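Local coordinates for protein CooT (Carboxydothermus hydrogenoformans, PDB 6FAN) that probably serves as a nickel chaperone in the maturation of carbon monoxide dehydrogenase, at residues C2-F7 and H55-E60; E15-R20 and K41-K46; E19-L24 and L31-I36. One frame throughout, in Å; residues are numbered along the deposited sequence.

Contact 1. Residues C2-F7 and H55-E60; sequences CEASAF and HRILLE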
# COMPACT_ATOMS: atom_id res chain seq x y z
N CYS E 2 -10.38 4.88 -5.12
CA CYS E 2 -10.23 4.18 -6.39
C CYS E 2 -8.95 3.29 -6.50
O CYS E 2 -7.92 3.47 -5.82
CB CYS E 2 -10.35 5.14 -7.59
SG CYS E 2 -12.02 5.21 -8.31
N GLU E 3 -9.09 2.33 -7.38
CA GLU E 3 -8.06 1.45 -7.81
C GLU E 3 -6.88 2.21 -8.39
O GLU E 3 -6.98 3.24 -9.06
CB GLU E 3 -8.62 0.47 -8.86
CG GLU E 3 -10.12 0.05 -8.87
CD GLU E 3 -11.02 1.14 -9.40
OE1 GLU E 3 -12.04 1.47 -8.77
OE2 GLU E 3 -10.76 1.60 -10.54
N ALA E 4 -5.68 1.71 -8.11
CA ALA E 4 -4.40 2.41 -8.44
C ALA E 4 -3.65 1.36 -9.30
O ALA E 4 -3.92 0.14 -9.18
CB ALA E 4 -3.67 2.58 -7.15
N SER E 5 -2.77 1.86 -10.18
CA SER E 5 -1.92 0.98 -10.93
C SER E 5 -0.64 0.64 -10.18
O SER E 5 0.00 1.52 -9.55
CB SER E 5 -1.59 1.66 -12.26
OG SER E 5 -2.76 1.71 -13.04
N ALA E 6 -0.23 -0.65 -10.25
CA ALA E 6 1.07 -1.06 -9.68
C ALA E 6 2.17 -1.04 -10.75
O ALA E 6 1.97 -1.56 -11.85
CB ALA E 6 0.93 -2.44 -9.08
N PHE E 7 3.32 -0.50 -10.41
CA PHE E 7 4.48 -0.42 -11.30
C PHE E 7 5.69 -1.08 -10.66
O PHE E 7 5.84 -1.02 -9.43
CB PHE E 7 4.84 1.04 -11.58
CG PHE E 7 3.77 1.80 -12.31
CD1 PHE E 7 3.80 1.91 -13.73
CD2 PHE E 7 2.69 2.42 -11.61
CE1 PHE E 7 2.79 2.63 -14.41
CE2 PHE E 7 1.69 3.12 -12.33
CZ PHE E 7 1.77 3.23 -13.72
N HIS E 55 -2.67 7.67 -8.00
CA HIS E 55 -3.07 6.29 -8.42
C HIS E 55 -1.90 5.37 -8.66
O HIS E 55 -1.93 4.62 -9.61
CB HIS E 55 -4.02 6.33 -9.66
CG HIS E 55 -5.21 7.23 -9.49
ND1 HIS E 55 -6.18 7.00 -8.53
CD2 HIS E 55 -5.52 8.40 -10.07
CE1 HIS E 55 -7.09 7.96 -8.59
NE2 HIS E 55 -6.71 8.83 -9.52
N ARG E 56 -0.87 5.44 -7.81
CA ARG E 56 0.39 4.67 -8.05
C ARG E 56 0.80 3.80 -6.85
O ARG E 56 0.84 4.28 -5.72
CB ARG E 56 1.53 5.59 -8.45
CG ARG E 56 1.32 6.26 -9.79
CD ARG E 56 2.13 7.58 -9.99
NE ARG E 56 3.57 7.49 -9.84
CZ ARG E 56 4.40 6.94 -10.73
NH1 ARG E 56 3.96 6.37 -11.87
NH2 ARG E 56 5.71 6.93 -10.47
N ILE E 57 1.10 2.53 -7.16
CA ILE E 57 1.72 1.64 -6.18
C ILE E 57 3.09 1.31 -6.81
O ILE E 57 3.14 0.71 -7.86
CB ILE E 57 0.91 0.33 -5.99
CG1 ILE E 57 -0.50 0.62 -5.44
CG2 ILE E 57 1.69 -0.61 -5.06
CD1 ILE E 57 -1.52 -0.54 -5.68
N LEU E 58 4.19 1.69 -6.15
CA LEU E 58 5.52 1.44 -6.69
C LEU E 58 6.19 0.34 -5.93
O LEU E 58 6.33 0.41 -4.72
CB LEU E 58 6.39 2.70 -6.66
CG LEU E 58 5.77 3.98 -7.25
CD1 LEU E 58 6.94 4.99 -7.34
CD2 LEU E 58 5.17 3.75 -8.65
N LEU E 59 6.57 -0.68 -6.69
CA LEU E 59 7.14 -1.92 -6.18
C LEU E 59 8.60 -2.04 -6.65
O LEU E 59 8.95 -1.55 -7.73
CB LEU E 59 6.32 -3.11 -6.70
CG LEU E 59 4.82 -3.14 -6.42
CD1 LEU E 59 4.12 -4.33 -7.03
CD2 LEU E 59 4.55 -3.01 -4.93
N GLU E 60 9.44 -2.66 -5.81
CA GLU E 60 10.82 -2.99 -6.21
C GLU E 60 11.04 -4.48 -6.01
O GLU E 60 10.74 -4.99 -4.93
CB GLU E 60 11.80 -2.19 -5.34
CG GLU E 60 13.17 -1.86 -5.94
CD GLU E 60 13.70 -0.48 -5.48
OE1 GLU E 60 12.90 0.44 -5.66
OE2 GLU E 60 14.87 -0.34 -4.99
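S5, A6 and F7 lie in parallel register with R56, I57 and L58, the two strand axes running 17° apart, and the first and last strands of the chain are thus paired in one mixed beta sheet. Four backbone hydrogen bonds hold them: S5 N to H55 O, I57 N to S5 O, F7 N to I57 O, and L59 N to F7 O. The first of these has its donor well above the carbonyl plane, at a place where H55, with a positive phi of 60°, and R56 together face E51 as a G1 beta bulge. A6 spends its own backbone bonds on F17 and L18 of strand 13-27.

On the face of A6 and I57 the contact is apolar. Short alanine side chains let the branched partners come in beside the backbone: A4 CB meets I57 CD1 at 4.1 Å, and A6 CB sits 4.1 Å from I57 CB and 4.2 Å from L59 CD1.

The other face carries S5, R56, F7 and L58. R56 NH1 lies 4.0 Å above one face of the F7 ring, toward the rim near CE2, with the guanidinium plane turned 42° from that of the ring. The cation-pi attraction is weak at most, for R56 CZ stays 5.2 Å from the F7 ring centroid. The stronger partners of the guanidinium are E14 at NH2 and E51 at NE, both salt bridges. L58 CD2 touches both side chains: it is 4.0 Å from F7 CB and lies 3.7 Å above one face of the R56 guanidinium, toward its rim.

Contact 2. Residues E15-R20 and K41-K46; sequences ELFLER and KVIKAK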
# COMPACT_ATOMS: atom_id res chain seq x y z
N GLU E 15 7.75 -0.10 -15.11
CA GLU E 15 6.92 -0.92 -15.96
C GLU E 15 5.60 -1.17 -15.27
O GLU E 15 5.59 -1.63 -14.13
CB GLU E 15 7.55 -2.28 -16.20
CG GLU E 15 8.97 -2.50 -15.74
CD GLU E 15 9.50 -3.79 -16.43
OE1 GLU E 15 8.78 -4.84 -16.33
OE2 GLU E 15 10.59 -3.76 -17.12
N LEU E 16 4.51 -0.93 -15.98
CA LEU E 16 3.19 -1.29 -15.51
C LEU E 16 3.12 -2.78 -15.20
O LEU E 16 3.50 -3.60 -16.02
CB LEU E 16 2.14 -0.90 -16.53
CG LEU E 16 0.71 -1.23 -16.16
CD1 LEU E 16 0.26 -0.31 -15.01
CD2 LEU E 16 -0.16 -1.11 -17.44
N PHE E 17 2.67 -3.12 -13.99
CA PHE E 17 2.55 -4.51 -13.59
C PHE E 17 1.10 -4.97 -13.56
O PHE E 17 0.79 -6.08 -14.01
CB PHE E 17 3.24 -4.78 -12.25
CG PHE E 17 3.15 -6.21 -11.79
CD1 PHE E 17 3.86 -7.23 -12.44
CD2 PHE E 17 2.37 -6.54 -10.70
CE1 PHE E 17 3.77 -8.55 -12.02
CE2 PHE E 17 2.29 -7.86 -10.23
CZ PHE E 17 2.99 -8.86 -10.89
N LEU E 18 0.21 -4.11 -13.07
CA LEU E 18 -1.21 -4.43 -12.97
C LEU E 18 -2.04 -3.14 -12.78
O LEU E 18 -1.71 -2.30 -11.94
CB LEU E 18 -1.48 -5.43 -11.81
CG LEU E 18 -2.88 -6.06 -11.78
CD1 LEU E 18 -3.16 -6.87 -13.06
CD2 LEU E 18 -3.21 -6.90 -10.55
N GLU E 19 -3.08 -3.00 -13.57
CA GLU E 19 -3.90 -1.82 -13.51
C GLU E 19 -5.10 -2.08 -12.65
O GLU E 19 -5.54 -3.18 -12.48
CB GLU E 19 -4.35 -1.35 -14.92
CG GLU E 19 -3.25 -0.88 -15.88
CD GLU E 19 -3.69 0.09 -17.00
OE1 GLU E 19 -4.22 -0.33 -18.00
OE2 GLU E 19 -3.46 1.29 -16.91
N ARG E 20 -5.55 -1.03 -12.02
CA ARG E 20 -6.81 -1.05 -11.22
C ARG E 20 -6.76 -2.07 -10.09
O ARG E 20 -7.76 -2.77 -9.86
CB ARG E 20 -8.06 -1.16 -12.07
CG ARG E 20 -7.95 -0.22 -13.28
CD ARG E 20 -9.13 -0.33 -14.13
NE ARG E 20 -10.21 0.48 -13.59
CZ ARG E 20 -11.34 0.72 -14.24
NH1 ARG E 20 -11.54 0.30 -15.51
NH2 ARG E 20 -12.31 1.44 -13.66
N LYS E 41 -2.28 -11.48 -9.54
CA LYS E 41 -0.86 -11.68 -9.85
C LYS E 41 -0.04 -11.62 -8.58
O LYS E 41 -0.38 -10.84 -7.67
CB LYS E 41 -0.33 -10.58 -10.78
CG LYS E 41 -0.83 -10.61 -12.23
CD LYS E 41 0.16 -9.70 -13.00
CE LYS E 41 -0.30 -9.46 -14.44
NZ LYS E 41 0.74 -8.60 -15.06
N VAL E 42 1.00 -12.44 -8.49
CA VAL E 42 1.88 -12.50 -7.34
C VAL E 42 3.27 -12.03 -7.77
O VAL E 42 3.75 -12.40 -8.85
CB VAL E 42 2.00 -13.93 -6.77
CG1 VAL E 42 2.84 -13.93 -5.50
CG2 VAL E 42 0.63 -14.53 -6.46
N ILE E 43 3.93 -11.23 -6.93
CA ILE E 43 5.29 -10.80 -7.24
C ILE E 43 6.13 -10.70 -5.99
O ILE E 43 5.69 -10.13 -4.99
CB ILE E 43 5.31 -9.43 -8.05
CG1 ILE E 43 6.75 -9.07 -8.46
CG2 ILE E 43 4.64 -8.29 -7.26
CD1 ILE E 43 6.75 -7.98 -9.53
N LYS E 44 7.34 -11.28 -6.03
CA LYS E 44 8.31 -11.15 -4.93
C LYS E 44 8.90 -9.77 -5.02
O LYS E 44 9.78 -9.51 -5.83
CB LYS E 44 9.37 -12.26 -4.93
CG LYS E 44 8.85 -13.62 -4.58
CD LYS E 44 9.95 -14.66 -4.48
CE LYS E 44 9.34 -16.05 -4.68
NZ LYS E 44 9.90 -17.04 -3.74
N ALA E 45 8.38 -8.86 -4.19
CA ALA E 45 8.75 -7.46 -4.24
C ALA E 45 8.47 -6.80 -2.93
O ALA E 45 7.74 -7.32 -2.12
CB ALA E 45 8.00 -6.77 -5.39
N LYS E 46 9.05 -5.64 -2.72
CA LYS E 46 8.66 -4.81 -1.59
C LYS E 46 7.97 -3.57 -2.15
O LYS E 46 8.18 -3.21 -3.31
CB LYS E 46 9.86 -4.47 -0.71
CG LYS E 46 10.89 -3.58 -1.34
CD LYS E 46 12.06 -3.38 -0.37
CE LYS E 46 13.12 -2.46 -0.98
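The ring of F17 is sandwiched between the side chains of K41 and I43, which stand on the same side of strand 41-43 while V42, between them, points away. K41 CD lies 3.6 Å above one face of the F17 ring, toward the rim and nearest CZ. I43 CD1 lies 3.9 Å above the opposite face of the F17 ring, also toward the rim; both are CH-pi contacts. The ring and the lysine chain slide past each other in opposite directions, whereas F17 and I43 meet tip to tip, with F17 CZ 3.7 Å from I43 CB. F17 points toward 41-43, and its CG lies anti to the backbone N (chi1 -180°).

Lysine suits its place because one side chain does two jobs. Its methylenes, extended beyond CG, give an apolar cover for the ring, and its ammonium continues to the F17 backbone. There K41 NZ donates a hydrogen bond of 2.7 Å to F17 O, nearly in line with the carbonyl. K41 NZ also stands over the F17 ring, 4.5 Å from its centroid, in a cation-pi contact. A glycerol, probably from the crystallisation liquor, makes a further weak hydrogen bond with this nitrogen. Beside the ammonium, K41 CE touches L18 CD1 at 4.1 Å, and beyond the ring I43 packs on I8 and L59, while L33 touches both F17 and L18.

The two strands are not partners: their axes come no nearer than 8.9 Å, and 15-18 lies before the corner at 19 and 20, whereas strand 30-35, which bonds to 40-43, pairs with the part after it. The arrangement is that of side chains from two parts of a strongly bent beta sheet packing together, with F17 at a classic beta bulge, where it and L18 both face A6.

Contact 3. Residues E19-L24 and L31-I36; sequences ERVDKL and LLLENI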
# COMPACT_ATOMS: atom_id res chain seq x y z
N GLU E 19 -3.08 -3.00 -13.57
CA GLU E 19 -3.90 -1.82 -13.51
C GLU E 19 -5.10 -2.08 -12.65
O GLU E 19 -5.54 -3.18 -12.48
CB GLU E 19 -4.35 -1.35 -14.92
CG GLU E 19 -3.25 -0.88 -15.88
CD GLU E 19 -3.69 0.09 -17.00
OE1 GLU E 19 -4.22 -0.33 -18.00
OE2 GLU E 19 -3.46 1.29 -16.91
N ARG E 20 -5.55 -1.03 -12.02
CA ARG E 20 -6.81 -1.05 -11.22
C ARG E 20 -6.76 -2.07 -10.09
O ARG E 20 -7.76 -2.77 -9.86
CB ARG E 20 -8.06 -1.16 -12.07
CG ARG E 20 -7.95 -0.22 -13.28
CD ARG E 20 -9.13 -0.33 -14.13
NE ARG E 20 -10.21 0.48 -13.59
CZ ARG E 20 -11.34 0.72 -14.24
NH1 ARG E 20 -11.54 0.30 -15.51
NH2 ARG E 20 -12.31 1.44 -13.66
N VAL E 21 -5.65 -2.09 -9.36
CA VAL E 21 -5.47 -2.94 -8.20
C VAL E 21 -6.46 -2.53 -7.11
O VAL E 21 -6.60 -1.33 -6.77
CB VAL E 21 -4.03 -2.78 -7.61
CG1 VAL E 21 -3.82 -3.68 -6.36
CG2 VAL E 21 -3.01 -3.15 -8.72
N ASP E 22 -7.16 -3.53 -6.59
CA ASP E 22 -8.02 -3.33 -5.45
C ASP E 22 -7.28 -3.81 -4.20
O ASP E 22 -6.96 -2.98 -3.32
CB ASP E 22 -9.35 -4.07 -5.62
CG ASP E 22 -10.24 -3.95 -4.39
OD1 ASP E 22 -10.03 -3.14 -3.48
OD2 ASP E 22 -11.18 -4.73 -4.28
N LYS E 23 -6.98 -5.11 -4.12
CA LYS E 23 -6.32 -5.67 -2.93
C LYS E 23 -4.85 -5.89 -3.15
O LYS E 23 -4.44 -6.31 -4.24
CB LYS E 23 -6.99 -7.00 -2.49
CG LYS E 23 -8.51 -7.01 -2.45
CD LYS E 23 -9.21 -6.49 -1.20
CE LYS E 23 -10.72 -6.49 -1.37
NZ LYS E 23 -11.09 -7.91 -1.20
N LEU E 24 -4.07 -5.58 -2.12
CA LEU E 24 -2.65 -5.96 -2.13
C LEU E 24 -2.35 -6.63 -0.78
O LEU E 24 -2.54 -6.03 0.26
CB LEU E 24 -1.75 -4.72 -2.35
CG LEU E 24 -0.25 -4.96 -2.59
CD1 LEU E 24 0.38 -3.82 -3.36
CD2 LEU E 24 0.50 -5.17 -1.29
N LEU E 31 3.93 -10.50 -2.96
CA LEU E 31 2.78 -9.61 -2.83
C LEU E 31 1.71 -10.14 -3.76
O LEU E 31 1.96 -10.29 -4.95
CB LEU E 31 3.15 -8.17 -3.20
CG LEU E 31 4.31 -7.56 -2.40
CD1 LEU E 31 4.55 -6.12 -2.89
CD2 LEU E 31 4.10 -7.58 -0.87
N LEU E 32 0.54 -10.45 -3.21
CA LEU E 32 -0.56 -10.87 -4.03
C LEU E 32 -1.47 -9.66 -4.34
O LEU E 32 -2.02 -9.02 -3.41
CB LEU E 32 -1.37 -11.96 -3.31
CG LEU E 32 -2.72 -12.46 -3.87
CD1 LEU E 32 -2.67 -12.90 -5.32
CD2 LEU E 32 -3.17 -13.66 -3.03
N LEU E 33 -1.65 -9.38 -5.63
CA LEU E 33 -2.47 -8.24 -6.10
C LEU E 33 -3.71 -8.76 -6.76
O LEU E 33 -3.64 -9.73 -7.51
CB LEU E 33 -1.67 -7.37 -7.07
CG LEU E 33 -0.68 -6.37 -6.49
CD1 LEU E 33 0.47 -6.99 -5.67
CD2 LEU E 33 -0.08 -5.60 -7.64
N GLU E 34 -4.86 -8.17 -6.43
CA GLU E 34 -6.10 -8.53 -7.12
C GLU E 34 -6.71 -7.23 -7.64
O GLU E 34 -6.90 -6.26 -6.86
CB GLU E 34 -7.06 -9.23 -6.19
CG GLU E 34 -8.42 -9.59 -6.78
CD GLU E 34 -9.36 -10.25 -5.78
OE1 GLU E 34 -9.88 -9.63 -4.83
OE2 GLU E 34 -9.55 -11.46 -5.88
N ASN E 35 -6.99 -7.21 -8.96
CA ASN E 35 -7.60 -6.00 -9.52
C ASN E 35 -9.13 -6.05 -9.46
O ASN E 35 -9.70 -7.08 -9.03
CB ASN E 35 -7.06 -5.65 -10.91
CG ASN E 35 -7.63 -6.54 -12.07
OD1 ASN E 35 -8.62 -7.30 -11.95
ND2 ASN E 35 -6.99 -6.43 -13.21
N ILE E 36 -9.78 -4.96 -9.86
CA ILE E 36 -11.25 -4.89 -9.74
C ILE E 36 -12.02 -5.92 -10.63
O ILE E 36 -13.18 -6.17 -10.40
CB ILE E 36 -11.81 -3.46 -9.98
CG1 ILE E 36 -11.58 -3.00 -11.44
CG2 ILE E 36 -11.27 -2.50 -8.95
CD1 ILE E 36 -12.55 -1.87 -11.80
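L24 holds CG anti to its backbone N (chi1 -171°), while L33 holds CG anti to its carbonyl carbon (chi1 -81°); both CG atoms lie on the same face and the side chains run side by side, L24 CG 3.8 Å from L33 CD1. V21 CG2 joins them at 4.0 Å from L33 CD2, and I57 of strand 56-61 packs on both V21 and L24. Leucine and valine suit this buried face because their branches fill it without bringing in a polar atom to be satisfied.

The strands are the two arms of a beta hairpin, interrupted by a classic beta bulge in which D22 and K23 both face E34. E34 O accepts from D22 N at 2.8 Å and from K23 N at 3.0 Å, both in the carbonyl plane; E34 N returns a bond to K23 O. K23 and E34 point the same way, but K23 NZ is 4.2 Å from E34 OE1, beyond a salt bridge; E34 OE2 is instead paired with R40. K23 and L24 also pair with a strand of the second subunit, and D22 OD1 accepts a hydrogen bond from V53 N of that subunit.

Beyond the bulge, I36 N bonds R20 O at 3.0 Å, and I36 CD1 sits 3.6 Å above one face of the R20 guanidinium.

Overall arrangement
From the N terminus, strand 4-10 turns back into the long strand 13-27; A6 bonds to F17 and L18, and A4 to V21, tying contact 1 to contacts 2 and 3. Contact 1 closes the widest loop, bringing 2-7 against 55-60 near the C terminus, and both other contacts are nested inside it. Contacts 2 and 3 share E19 and R20, where the chain turns a corner: contact 3 closes the short hairpin from 19-24 to 31-36, and contact 2 reaches from 15-20 on to 41-46. Strand 30-35 bonds to 40-43 beside it, through L31 with I43 and L33 with K41. Contacts 1 and 3 also touch the second subunit.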